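PDB 2EKL: D-3-phosphoglycerate dehydrogenase from Sulfolobus tokodaii, which probably catalyses the NAD-dependent oxidation of 3-phosphoglycerate that leads into serine biosynthesis, and holds a bound NAD in this crystal. Local coordinates for residues 10-15 / 54-59; 39-44 / 59-64; 50-55 / 79-84; 70-75 / 90-95. All coordinates share one frame; numbering follows the deposited sequence.

All four contacts lie in the domain built on the five-stranded parallel sheet, not in the coenzyme-binding sheet. From the N terminus, the loop after strand 7-10 pairs with the loop after strand 49-52, closing interaction 1 across some forty residues. Interaction 2 opens inside the span closed by interaction 1 and ends just beyond it, so the two cross and share T59; it joins helices 37-43 and 60-65. Interaction 3 begins where interaction 1 ends, sharing S54 and R55, and crosses interaction 2 on its way to the loop before helix 84-89. Interaction 4 crosses interaction 3 in turn, follows interactions 1 and 2 in series, and pairs strand 71-74 with 93-95. None nests inside another.

Interaction 1. Residues 10-15 / 54-59; sequences ITDPID and SRTKVT
R55 reaches over D12 to the backbone of T11, and its side chain can be followed atom by atom. CB sits close to D12 OD1; CG stands anti to the backbone N (chi1 -170°), and R55 CD passes D12 OD1 at 3.8 Å. A bend at chi3 follows, and R55 NE meets D12 OD1 at 2.9 Å in a salt bridge whose hydrogen bond is weak, the guanidinium standing nearly upright (81°) to the carboxylate. At the tip R55 NH2 gives a good bond to T11 O, 2.9 Å, with the oxygen in the guanidinium plane; the same nitrogen also bonds I35 O. The T11 and T56 side chains cross at about a right angle, and their hydroxyls, T11 OG1 and T56 OG1, are hydrogen-bonded at 2.9 Å. D12 OD2 takes its main bond from R53 N and a long, weak one from T56 N (3.4 Å). An alanine at D12 would probably leave R55 NE without its charged mate and R53 N without its acceptor. The carboxylate thus gathers donors from R53 to T56, fastening two loops at the ends of adjacent parallel strands, and its negative charge is likely to be partly offset by the arginine.

Interaction 2. Residues 39-44 / 59-64; sequences ELLNII and TKDVIE
D61 presents the flat group here, a carboxylate met by the two methyls of L41. CD2 of L41 lies 3.4 Å from D61 OD2 and well out of the carboxylate plane, while L41 CD1, at 3.7 Å from the same oxygen, lies nearer to that plane; the two side chains cross at about a right angle. The other oxygen, OD1, faces T59 OG1 within its own segment, at a modelled distance too short to be trusted. D61 holds CG between the backbone N and the carbonyl carbon (chi1 74°), and from there OD2 reaches the leucine methyls.

The rest is apolar, and V62 is its middle. Its two methyls divide the work: V62 CG2 touches L41 CD2 at 4.0 Å, and V62 CG1 lies 4.3 Å from L40 CD2 and likewise 4.3 Å from I44 CG1. I44 also lays CG2 against V62 O, 3.8 Å away. An alanine in place of L41 would probably open a gap beside V62 CG2 and strip D61 OD2 of its methyl neighbours.

The axes of 39-43 and 60-64 come within 9.6 Å and lie 30° from parallel. L41 O also accepts a bond from K65 NZ. Strand 49-52 joins the helices in sequence: I44 packs down on I50 of that strand, L40 on T56 of the following loop, and I63 turns to helix 84-89.

Interaction 3. Residues 50-55 / 79-84; sequences IVVRSR and LDNIDT
V52, the last residue of strand 49-52, packs against N81 and I82 of the loop before helix 84-89. The apolar part is small: V52 CG2 rests 4.0 Å from I82 CD1, the two side chains meeting at a slant. I82 keeps CG1 beside its backbone N and then turns CD1 with chi2 at -66°, which brings this methyl to the valine.

The polar part belongs to N81. Its side chain slides past that of V52 in the opposite direction, so that N81 ND2 comes 3.8 Å from V52 CG2. Beyond the methyl, N81 ND2 lies 3.1 Å from R53 O, and 3.9 Å from S54 CA. The clear hydrogen bond of this nitrogen goes to T56 O, a little further along the same loop.

The backbone supplies the frame. L79 to I82 form a type I beta turn, closed by I82 N to L79 O at 3.1 Å, with N81 at its third position. D80, the second residue of the turn, forms a salt bridge with R233. The side chain of S54 is about 12 Å from the bound NAD.

A buried side-chain amide therefore donates a hydrogen bond to T56 O, satisfying a loop carbonyl, while its NH2 end packs beside V52; one group joins two loops at the same end of the sheet.

Interaction 4. Residues 70-75 / 90-95; sequences KIIARA and RNIKVV
From K70 to R74 the chain runs parallel to 93-95, 14° between strand directions, with four backbone bonds: K93 N to K70 O, I72 N to K93 O (2.8 Å), V95 N to I72 O (2.9 Å) and R74 N to V95 O (2.8 Å). The first is the odd one, at 3.1 Å between K93 N and K70 O, its donor lying above the carbonyl plane. A water that donates to both K70 O and N91 O bridges the two segments just before the strands begin.

Side chains then alternate between two faces. On one, A73 CB meets V95 CG2 at 3.8 Å, and I71 CG2 touches the same methyl more loosely at 4.3 Å. With V95 CG1 anti to the carbonyl carbon (chi1 -61°), CG2 is left between the backbone N and the carbonyl carbon, where it meets A73. On the other face I72 CG1 packs on I92 CG2 at 3.7 Å, with V94 beside it.

These strands and helix 84-89 form a beta-alpha-beta unit. Strand 71-74 pairs on its other side with strand 49-52, whereas 93-95 is the outermost strand within this chain. Helix 289-309 covers I71, with K93 NZ weakly bonded to A306 O; I92 leans on I63 of helix 60-65, and K70 NZ pairs with D48.

Interaction 1. Residues 10-15 / 54-59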
loop_
_atom_site.group_PDB
_atom_site.type_symbol
_atom_site.label_atom_id
_atom_site.label_comp_id
_atom_site.label_asym_id
_atom_site.label_seq_id
_atom_site.Cartn_x
_atom_site.Cartn_y
_atom_site.Cartn_z
ATOM N N ILE A 10 36.154 10.516 -8.096
ATOM C CA ILE A 10 34.876 10.146 -7.504
ATOM C C ILE A 10 34.867 10.873 -6.166
ATOM O O ILE A 10 35.703 10.617 -5.300
ATOM C CB ILE A 10 34.772 8.625 -7.316
ATOM C CG1 ILE A 10 34.927 7.938 -8.680
ATOM C CG2 ILE A 10 33.425 8.266 -6.701
ATOM C CD1 ILE A 10 34.836 6.428 -8.638
ATOM N N THR A 11 33.914 11.784 -6.012
ATOM C CA THR A 11 33.843 12.625 -4.826
ATOM C C THR A 11 32.915 12.192 -3.703
ATOM O O THR A 11 32.967 12.761 -2.609
ATOM C CB THR A 11 33.449 14.047 -5.236
ATOM O OG1 THR A 11 32.108 14.039 -5.742
ATOM C CG2 THR A 11 34.384 14.556 -6.335
ATOM N N ASP A 12 32.069 11.205 -3.966
ATOM C CA ASP A 12 31.129 10.730 -2.958
ATOM C C ASP A 12 31.132 9.214 -2.851
ATOM O O ASP A 12 31.549 8.516 -3.776
ATOM C CB ASP A 12 29.710 11.194 -3.298
ATOM C CG ASP A 12 29.570 12.701 -3.299
ATOM O OD1 ASP A 12 29.867 13.326 -2.261
ATOM O OD2 ASP A 12 29.159 13.258 -4.337
ATOM N N PRO A 13 30.670 8.683 -1.709
ATOM C CA PRO A 13 30.626 7.230 -1.518
ATOM C C PRO A 13 29.655 6.644 -2.542
ATOM O O PRO A 13 28.477 6.985 -2.540
ATOM C CB PRO A 13 30.099 7.084 -0.092
ATOM C CG PRO A 13 30.573 8.343 0.582
ATOM C CD PRO A 13 30.306 9.390 -0.468
ATOM N N ILE A 14 30.140 5.773 -3.420
ATOM C CA ILE A 14 29.265 5.182 -4.428
ATOM C C ILE A 14 29.400 3.669 -4.519
ATOM O O ILE A 14 30.302 3.076 -3.926
ATOM C CB ILE A 14 29.534 5.765 -5.828
ATOM C CG1 ILE A 14 30.973 5.470 -6.246
ATOM C CG2 ILE A 14 29.272 7.267 -5.832
ATOM C CD1 ILE A 14 31.254 5.788 -7.695
ATOM N N ASP A 15 28.490 3.055 -5.270
ATOM C CA ASP A 15 28.486 1.610 -5.460
ATOM C C ASP A 15 29.823 1.192 -6.054
ATOM O O ASP A 15 30.289 1.781 -7.027
ATOM C CB ASP A 15 27.351 1.209 -6.400
ATOM C CG ASP A 15 27.080 -0.283 -6.381
ATOM O OD1 ASP A 15 27.999 -1.068 -6.692
ATOM O OD2 ASP A 15 25.940 -0.670 -6.054
ATOM N N SER A 54 25.350 13.047 -4.490
ATOM C CA SER A 54 24.525 14.179 -4.116
ATOM C C SER A 54 25.151 15.421 -3.055
ATOM O O SER A 54 25.020 16.637 -3.185
ATOM C CB SER A 54 23.096 14.007 -3.160
ATOM O OG SER A 54 22.318 15.127 -2.779
ATOM N N ARG A 55 25.985 14.874 -2.173
ATOM C CA ARG A 55 26.802 15.686 -1.275
ATOM C C ARG A 55 27.622 16.736 -2.023
ATOM O O ARG A 55 27.699 17.889 -1.600
ATOM C CB ARG A 55 27.743 14.788 -0.470
ATOM C CG ARG A 55 28.477 15.496 0.660
ATOM C CD ARG A 55 29.507 14.574 1.297
ATOM N NE ARG A 55 30.637 14.319 0.406
ATOM C CZ ARG A 55 31.699 15.113 0.293
ATOM N NH1 ARG A 55 31.783 16.218 1.022
ATOM N NH2 ARG A 55 32.675 14.804 -0.551
ATOM N N THR A 56 28.231 16.329 -3.132
ATOM C CA THR A 56 29.059 17.224 -3.934
ATOM C C THR A 56 28.248 18.027 -4.944
ATOM O O THR A 56 27.430 17.476 -5.676
ATOM C CB THR A 56 30.141 16.431 -4.695
ATOM O OG1 THR A 56 30.982 15.753 -3.754
ATOM C CG2 THR A 56 30.989 17.368 -5.554
ATOM N N LYS A 57 28.488 19.334 -4.983
ATOM C CA LYS A 57 27.784 20.212 -5.908
ATOM C C LYS A 57 28.689 20.628 -7.062
ATOM O O LYS A 57 29.703 21.298 -6.857
ATOM C CB LYS A 57 27.278 21.455 -5.172
ATOM C CG LYS A 57 26.260 21.156 -4.078
ATOM C CD LYS A 57 25.054 20.403 -4.632
ATOM C CE LYS A 57 23.987 20.193 -3.567
ATOM N NZ LYS A 57 24.496 19.418 -2.404
ATOM N N VAL A 58 28.318 20.226 -8.272
ATOM C CA VAL A 58 29.093 20.559 -9.459
ATOM C C VAL A 58 28.578 21.877 -10.022
ATOM O O VAL A 58 27.883 21.911 -11.038
ATOM C CB VAL A 58 28.978 19.450 -10.529
ATOM C CG1 VAL A 58 29.879 19.763 -11.714
ATOM C CG2 VAL A 58 29.358 18.107 -9.919
ATOM N N THR A 59 28.925 22.962 -9.338
ATOM C CA THR A 59 28.503 24.299 -9.725
ATOM C C THR A 59 29.327 24.887 -10.865
ATOM O O THR A 59 30.317 24.302 -11.306
ATOM C CB THR A 59 28.564 25.251 -8.521
ATOM O OG1 THR A 59 29.871 25.195 -7.935
ATOM C CG2 THR A 59 27.534 24.850 -7.477
#

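Interaction 2. Residues 39-44 / 59-64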
loop_
_atom_site.group_PDB
_atom_site.type_symbol
_atom_site.label_atom_id
_atom_site.label_comp_id
_atom_site.label_asym_id
_atom_site.label_seq_id
_atom_site.Cartn_x
_atom_site.Cartn_y
_atom_site.Cartn_z
ATOM N N GLU A 39 39.161 21.612 -1.357
ATOM C CA GLU A 39 40.135 20.716 -1.972
ATOM C C GLU A 39 39.688 20.312 -3.375
ATOM O O GLU A 39 40.516 20.134 -4.266
ATOM C CB GLU A 39 40.336 19.472 -1.101
ATOM C CG GLU A 39 41.470 18.547 -1.549
ATOM C CD GLU A 39 42.823 19.244 -1.642
ATOM O OE1 GLU A 39 43.045 20.241 -0.919
ATOM O OE2 GLU A 39 43.677 18.781 -2.432
ATOM N N LEU A 40 38.379 20.178 -3.572
ATOM C CA LEU A 40 37.846 19.806 -4.878
ATOM C C LEU A 40 38.259 20.836 -5.923
ATOM O O LEU A 40 38.749 20.487 -6.997
ATOM C CB LEU A 40 36.320 19.710 -4.831
ATOM C CG LEU A 40 35.620 19.433 -6.165
ATOM C CD1 LEU A 40 36.083 18.097 -6.738
ATOM C CD2 LEU A 40 34.119 19.437 -5.956
ATOM N N LEU A 41 38.054 22.109 -5.601
ATOM C CA LEU A 41 38.411 23.189 -6.509
ATOM C C LEU A 41 39.907 23.199 -6.801
ATOM O O LEU A 41 40.329 23.576 -7.893
ATOM C CB LEU A 41 38.006 24.537 -5.912
ATOM C CG LEU A 41 36.511 24.847 -5.854
ATOM C CD1 LEU A 41 36.284 26.113 -5.042
ATOM C CD2 LEU A 41 35.963 25.007 -7.264
ATOM N N ASN A 42 40.705 22.780 -5.827
ATOM C CA ASN A 42 42.152 22.769 -6.000
ATOM C C ASN A 42 42.650 21.690 -6.955
ATOM O O ASN A 42 43.687 21.862 -7.596
ATOM C CB ASN A 42 42.855 22.591 -4.648
ATOM C CG ASN A 42 42.622 23.760 -3.708
ATOM O OD1 ASN A 42 42.768 24.920 -4.093
ATOM N ND2 ASN A 42 42.270 23.458 -2.464
ATOM N N ILE A 43 41.914 20.587 -7.068
ATOM C CA ILE A 43 42.357 19.492 -7.926
ATOM C C ILE A 43 41.470 19.105 -9.106
ATOM O O ILE A 43 41.883 18.301 -9.941
ATOM C CB ILE A 43 42.591 18.212 -7.097
ATOM C CG1 ILE A 43 41.256 17.680 -6.567
ATOM C CG2 ILE A 43 43.535 18.508 -5.940
ATOM C CD1 ILE A 43 41.365 16.329 -5.881
ATOM N N ILE A 44 40.268 19.663 -9.189
ATOM C CA ILE A 44 39.365 19.298 -10.280
ATOM C C ILE A 44 39.973 19.492 -11.671
ATOM O O ILE A 44 39.626 18.781 -12.616
ATOM C CB ILE A 44 38.031 20.078 -10.193
ATOM C CG1 ILE A 44 37.056 19.556 -11.253
ATOM C CG2 ILE A 44 38.273 21.570 -10.378
ATOM C CD1 ILE A 44 36.769 18.066 -11.144
ATOM N N THR A 59 28.925 22.962 -9.338
ATOM C CA THR A 59 28.503 24.299 -9.725
ATOM C C THR A 59 29.327 24.887 -10.865
ATOM O O THR A 59 30.317 24.302 -11.306
ATOM C CB THR A 59 28.564 25.251 -8.521
ATOM O OG1 THR A 59 29.871 25.195 -7.935
ATOM C CG2 THR A 59 27.534 24.850 -7.477
ATOM N N LYS A 60 28.903 26.055 -11.333
ATOM C CA LYS A 60 29.569 26.745 -12.430
ATOM C C LYS A 60 31.064 26.944 -12.206
ATOM O O LYS A 60 31.867 26.685 -13.101
ATOM C CB LYS A 60 28.894 28.099 -12.669
ATOM C CG LYS A 60 29.493 28.917 -13.804
ATOM C CD LYS A 60 28.673 30.174 -14.066
ATOM C CE LYS A 60 28.542 31.028 -12.809
ATOM N NZ LYS A 60 27.694 32.233 -13.028
ATOM N N ASP A 61 31.438 27.397 -11.013
ATOM C CA ASP A 61 32.846 27.634 -10.704
ATOM C C ASP A 61 33.655 26.340 -10.687
ATOM O O ASP A 61 34.850 26.346 -10.987
ATOM C CB ASP A 61 32.985 28.354 -9.359
ATOM C CG ASP A 61 32.722 27.444 -8.177
ATOM O OD1 ASP A 61 31.651 26.806 -8.142
ATOM O OD2 ASP A 61 33.587 27.373 -7.279
ATOM N N VAL A 62 33.009 25.233 -10.334
ATOM C CA VAL A 62 33.693 23.943 -10.303
ATOM C C VAL A 62 34.022 23.507 -11.727
ATOM O O VAL A 62 35.117 23.013 -12.001
ATOM C CB VAL A 62 32.821 22.852 -9.640
ATOM C CG1 VAL A 62 33.534 21.507 -9.703
ATOM C CG2 VAL A 62 32.528 23.225 -8.196
ATOM N N ILE A 63 33.065 23.695 -12.631
ATOM C CA ILE A 63 33.243 23.327 -14.030
ATOM C C ILE A 63 34.307 24.196 -14.696
ATOM O O ILE A 63 35.115 23.706 -15.486
ATOM C CB ILE A 63 31.913 23.463 -14.814
ATOM C CG1 ILE A 63 30.918 22.402 -14.333
ATOM C CG2 ILE A 63 32.165 23.320 -16.309
ATOM C CD1 ILE A 63 29.545 22.501 -14.973
ATOM N N GLU A 64 34.303 25.484 -14.372
ATOM C CA GLU A 64 35.273 26.410 -14.947
ATOM C C GLU A 64 36.685 25.988 -14.559
ATOM O O GLU A 64 37.604 26.033 -15.376
ATOM C CB GLU A 64 35.002 27.834 -14.455
ATOM C CG GLU A 64 33.621 28.358 -14.822
ATOM C CD GLU A 64 33.391 29.784 -14.358
ATOM O OE1 GLU A 64 33.487 30.040 -13.137
ATOM O OE2 GLU A 64 33.112 30.649 -15.216
#

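Interaction 3. Residues 50-55 / 79-84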
loop_
_atom_site.group_PDB
_atom_site.type_symbol
_atom_site.label_atom_id
_atom_site.label_comp_id
_atom_site.label_asym_id
_atom_site.label_seq_id
_atom_site.Cartn_x
_atom_site.Cartn_y
_atom_site.Cartn_z
ATOM N N ILE A 50 34.419 13.241 -13.664
ATOM C CA ILE A 50 34.090 13.440 -12.258
ATOM C C ILE A 50 32.813 12.642 -12.014
ATOM O O ILE A 50 31.898 12.666 -12.837
ATOM C CB ILE A 50 33.841 14.934 -11.908
ATOM C CG1 ILE A 50 33.636 15.080 -10.396
ATOM C CG2 ILE A 50 32.624 15.463 -12.656
ATOM C CD1 ILE A 50 33.428 16.511 -9.934
ATOM N N VAL A 51 32.767 11.909 -10.906
ATOM C CA VAL A 51 31.588 11.116 -10.570
ATOM C C VAL A 51 31.092 11.608 -9.219
ATOM O O VAL A 51 31.846 11.634 -8.250
ATOM C CB VAL A 51 31.922 9.612 -10.483
ATOM C CG1 VAL A 51 30.654 8.810 -10.238
ATOM C CG2 VAL A 51 32.595 9.156 -11.771
ATOM N N VAL A 52 29.825 12.003 -9.160
ATOM C CA VAL A 52 29.282 12.530 -7.917
ATOM C C VAL A 52 27.930 11.907 -7.562
ATOM O O VAL A 52 27.312 11.235 -8.406
ATOM C CB VAL A 52 29.124 14.045 -8.061
ATOM C CG1 VAL A 52 30.438 14.659 -8.542
ATOM C CG2 VAL A 52 28.025 14.363 -9.055
ATOM N N ARG A 53 27.584 12.046 -6.291
ATOM C CA ARG A 53 26.279 11.539 -6.081
ATOM C C ARG A 53 25.416 12.726 -5.793
ATOM O O ARG A 53 24.894 13.400 -6.673
ATOM C CB ARG A 53 26.289 10.592 -4.859
ATOM C CG ARG A 53 25.799 9.186 -5.221
ATOM C CD ARG A 53 25.071 8.459 -4.058
ATOM N NE ARG A 53 25.632 8.809 -2.738
ATOM C CZ ARG A 53 25.074 8.286 -1.636
ATOM N NH1 ARG A 53 23.945 7.579 -1.696
ATOM N NH2 ARG A 53 25.763 8.334 -0.507
ATOM N N SER A 54 25.350 13.047 -4.490
ATOM C CA SER A 54 24.525 14.179 -4.116
ATOM C C SER A 54 25.151 15.421 -3.055
ATOM O O SER A 54 25.020 16.637 -3.185
ATOM C CB SER A 54 23.096 14.007 -3.160
ATOM O OG SER A 54 22.318 15.127 -2.779
ATOM N N ARG A 55 25.985 14.874 -2.173
ATOM C CA ARG A 55 26.802 15.686 -1.275
ATOM C C ARG A 55 27.622 16.736 -2.023
ATOM O O ARG A 55 27.699 17.889 -1.600
ATOM C CB ARG A 55 27.743 14.788 -0.470
ATOM C CG ARG A 55 28.477 15.496 0.660
ATOM C CD ARG A 55 29.507 14.574 1.297
ATOM N NE ARG A 55 30.637 14.319 0.406
ATOM C CZ ARG A 55 31.699 15.113 0.293
ATOM N NH1 ARG A 55 31.783 16.218 1.022
ATOM N NH2 ARG A 55 32.675 14.804 -0.551
ATOM N N LEU A 79 19.518 15.462 -11.638
ATOM C CA LEU A 79 20.708 16.280 -11.865
ATOM C C LEU A 79 20.610 17.643 -11.188
ATOM O O LEU A 79 21.196 18.617 -11.660
ATOM C CB LEU A 79 20.915 16.486 -13.369
ATOM C CG LEU A 79 21.084 15.244 -14.247
ATOM C CD1 LEU A 79 21.110 15.659 -15.708
ATOM C CD2 LEU A 79 22.368 14.515 -13.875
ATOM N N ASP A 80 19.885 17.709 -10.077
ATOM C CA ASP A 80 19.703 18.969 -9.361
ATOM C C ASP A 80 20.974 19.555 -8.747
ATOM O O ASP A 80 21.000 20.732 -8.386
ATOM C CB ASP A 80 18.646 18.804 -8.266
ATOM C CG ASP A 80 17.290 18.408 -8.819
ATOM O OD1 ASP A 80 16.833 19.043 -9.793
ATOM O OD2 ASP A 80 16.676 17.466 -8.275
ATOM N N ASN A 81 22.024 18.750 -8.626
ATOM C CA ASN A 81 23.268 19.239 -8.039
ATOM C C ASN A 81 24.317 19.542 -9.102
ATOM O O ASN A 81 25.476 19.806 -8.784
ATOM C CB ASN A 81 23.814 18.219 -7.032
ATOM C CG ASN A 81 24.284 16.936 -7.690
ATOM O OD1 ASN A 81 23.635 16.412 -8.594
ATOM N ND2 ASN A 81 25.416 16.415 -7.224
ATOM N N ILE A 82 23.901 19.509 -10.363
ATOM C CA ILE A 82 24.803 19.783 -11.489
ATOM C C ILE A 82 24.338 20.981 -12.285
ATOM O O ILE A 82 23.154 21.143 -12.551
ATOM C CB ILE A 82 24.838 18.602 -12.447
ATOM C CG1 ILE A 82 25.312 17.347 -11.726
ATOM C CG2 ILE A 82 25.841 18.913 -13.574
ATOM C CD1 ILE A 82 26.773 17.459 -11.286
ATOM N N ASP A 83 25.283 21.829 -12.679
ATOM C CA ASP A 83 24.953 22.994 -13.488
ATOM C C ASP A 83 24.965 22.516 -14.935
ATOM O O ASP A 83 25.951 22.687 -15.655
ATOM C CB ASP A 83 25.989 24.101 -13.296
ATOM C CG ASP A 83 25.548 25.418 -13.908
ATOM O OD1 ASP A 83 25.168 25.419 -15.098
ATOM O OD2 ASP A 83 25.579 26.450 -13.201
ATOM N N THR A 84 23.862 21.904 -15.349
ATOM C CA THR A 84 23.730 21.364 -16.694
ATOM C C THR A 84 23.904 22.397 -17.801
ATOM O O THR A 84 24.385 22.077 -18.888
ATOM C CB THR A 84 22.370 20.663 -16.862
ATOM O OG1 THR A 84 21.316 21.578 -16.539
ATOM C CG2 THR A 84 22.283 19.455 -15.937
#

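Interaction 4. Residues 70-75 / 90-95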
loop_
_atom_site.group_PDB
_atom_site.type_symbol
_atom_site.label_atom_id
_atom_site.label_comp_id
_atom_site.label_asym_id
_atom_site.label_seq_id
_atom_site.Cartn_x
_atom_site.Cartn_y
_atom_site.Cartn_z
ATOM N N LYS A 70 35.524 16.280 -19.314
ATOM C CA LYS A 70 34.888 15.839 -20.552
ATOM C C LYS A 70 33.585 15.102 -20.249
ATOM O O LYS A 70 32.677 15.055 -21.080
ATOM C CB LYS A 70 35.830 14.914 -21.325
ATOM C CG LYS A 70 37.148 15.562 -21.712
ATOM C CD LYS A 70 38.123 14.540 -22.271
ATOM C CE LYS A 70 39.460 15.184 -22.612
ATOM N NZ LYS A 70 40.105 15.807 -21.419
ATOM N N ILE A 71 33.501 14.519 -19.056
ATOM C CA ILE A 71 32.305 13.786 -18.646
ATOM C C ILE A 71 32.007 14.020 -17.174
ATOM O O ILE A 71 32.908 13.990 -16.331
ATOM C CB ILE A 71 32.460 12.253 -18.840
ATOM C CG1 ILE A 71 32.769 11.923 -20.299
ATOM C CG2 ILE A 71 31.171 11.542 -18.420
ATOM C CD1 ILE A 71 33.035 10.447 -20.541
ATOM N N ILE A 72 30.735 14.264 -16.878
ATOM C CA ILE A 72 30.275 14.458 -15.511
ATOM C C ILE A 72 29.263 13.340 -15.291
ATOM O O ILE A 72 28.293 13.223 -16.039
ATOM C CB ILE A 72 29.559 15.814 -15.325
ATOM C CG1 ILE A 72 30.565 16.961 -15.424
ATOM C CG2 ILE A 72 28.853 15.845 -13.979
ATOM C CD1 ILE A 72 29.924 18.342 -15.362
ATOM N N ALA A 73 29.500 12.509 -14.283
ATOM C CA ALA A 73 28.594 11.405 -13.997
ATOM C C ALA A 73 27.905 11.589 -12.659
ATOM O O ALA A 73 28.556 11.784 -11.634
ATOM C CB ALA A 73 29.355 10.081 -14.010
ATOM N N ARG A 74 26.577 11.533 -12.680
ATOM C CA ARG A 74 25.775 11.668 -11.473
ATOM C C ARG A 74 25.168 10.301 -11.182
ATOM O O ARG A 74 24.317 9.826 -11.929
ATOM C CB ARG A 74 24.661 12.696 -11.686
ATOM C CG ARG A 74 23.582 12.696 -10.609
ATOM C CD ARG A 74 24.120 13.157 -9.274
ATOM N NE ARG A 74 23.147 12.982 -8.198
ATOM C CZ ARG A 74 22.002 13.648 -8.092
ATOM N NH1 ARG A 74 21.665 14.551 -9.002
ATOM N NH2 ARG A 74 21.194 13.413 -7.068
ATOM N N ALA A 75 25.618 9.663 -10.108
ATOM C CA ALA A 75 25.094 8.353 -9.745
ATOM C C ALA A 75 23.772 8.566 -9.018
ATOM O O ALA A 75 23.681 8.392 -7.802
ATOM C CB ALA A 75 26.087 7.615 -8.849
ATOM N N ARG A 90 30.323 24.040 -22.148
ATOM C CA ARG A 90 31.671 23.484 -22.198
ATOM C C ARG A 90 31.704 22.195 -23.010
ATOM O O ARG A 90 32.757 21.580 -23.171
ATOM C CB ARG A 90 32.168 23.211 -20.776
ATOM C CG ARG A 90 32.285 24.454 -19.909
ATOM C CD ARG A 90 33.634 25.152 -20.065
ATOM N NE ARG A 90 34.703 24.453 -19.351
ATOM C CZ ARG A 90 35.328 23.368 -19.798
ATOM N NH1 ARG A 90 35.003 22.845 -20.971
ATOM N NH2 ARG A 90 36.276 22.800 -19.065
ATOM N N ASN A 91 30.545 21.795 -23.522
ATOM C CA ASN A 91 30.431 20.576 -24.314
ATOM C C ASN A 91 30.814 19.348 -23.491
ATOM O O ASN A 91 31.386 18.390 -24.011
ATOM C CB ASN A 91 31.321 20.666 -25.555
ATOM C CG ASN A 91 30.976 21.855 -26.429
ATOM O OD1 ASN A 91 29.832 22.012 -26.858
ATOM N ND2 ASN A 91 31.965 22.699 -26.699
ATOM N N ILE A 92 30.495 19.389 -22.201
ATOM C CA ILE A 92 30.793 18.285 -21.295
ATOM C C ILE A 92 29.605 17.331 -21.217
ATOM O O ILE A 92 28.500 17.738 -20.859
ATOM C CB ILE A 92 31.102 18.797 -19.871
ATOM C CG1 ILE A 92 32.323 19.719 -19.901
ATOM C CG2 ILE A 92 31.343 17.615 -18.932
ATOM C CD1 ILE A 92 32.638 20.365 -18.569
ATOM N N LYS A 93 29.836 16.066 -21.554
ATOM C CA LYS A 93 28.783 15.055 -21.511
ATOM C C LYS A 93 28.355 14.796 -20.074
ATOM O O LYS A 93 29.191 14.544 -19.205
ATOM C CB LYS A 93 29.272 13.744 -22.131
ATOM C CG LYS A 93 29.533 13.809 -23.622
ATOM C CD LYS A 93 30.021 12.468 -24.142
ATOM C CE LYS A 93 30.265 12.509 -25.639
ATOM N NZ LYS A 93 30.773 11.205 -26.140
ATOM N N VAL A 94 27.051 14.855 -19.826
ATOM C CA VAL A 94 26.517 14.620 -18.490
ATOM C C VAL A 94 25.664 13.355 -18.509
ATOM O O VAL A 94 24.688 13.270 -19.254
ATOM C CB VAL A 94 25.653 15.808 -18.022
ATOM C CG1 VAL A 94 25.176 15.580 -16.598
ATOM C CG2 VAL A 94 26.453 17.098 -18.116
ATOM N N VAL A 95 26.039 12.373 -17.693
ATOM C CA VAL A 95 25.306 11.114 -17.633
ATOM C C VAL A 95 24.819 10.785 -16.231
ATOM O O VAL A 95 25.393 11.229 -15.238
ATOM C CB VAL A 95 26.172 9.926 -18.124
ATOM C CG1 VAL A 95 26.575 10.133 -19.578
ATOM C CG2 VAL A 95 27.404 9.775 -17.236
HETATM O O HOH W 1 32.739 15.741 -23.707
#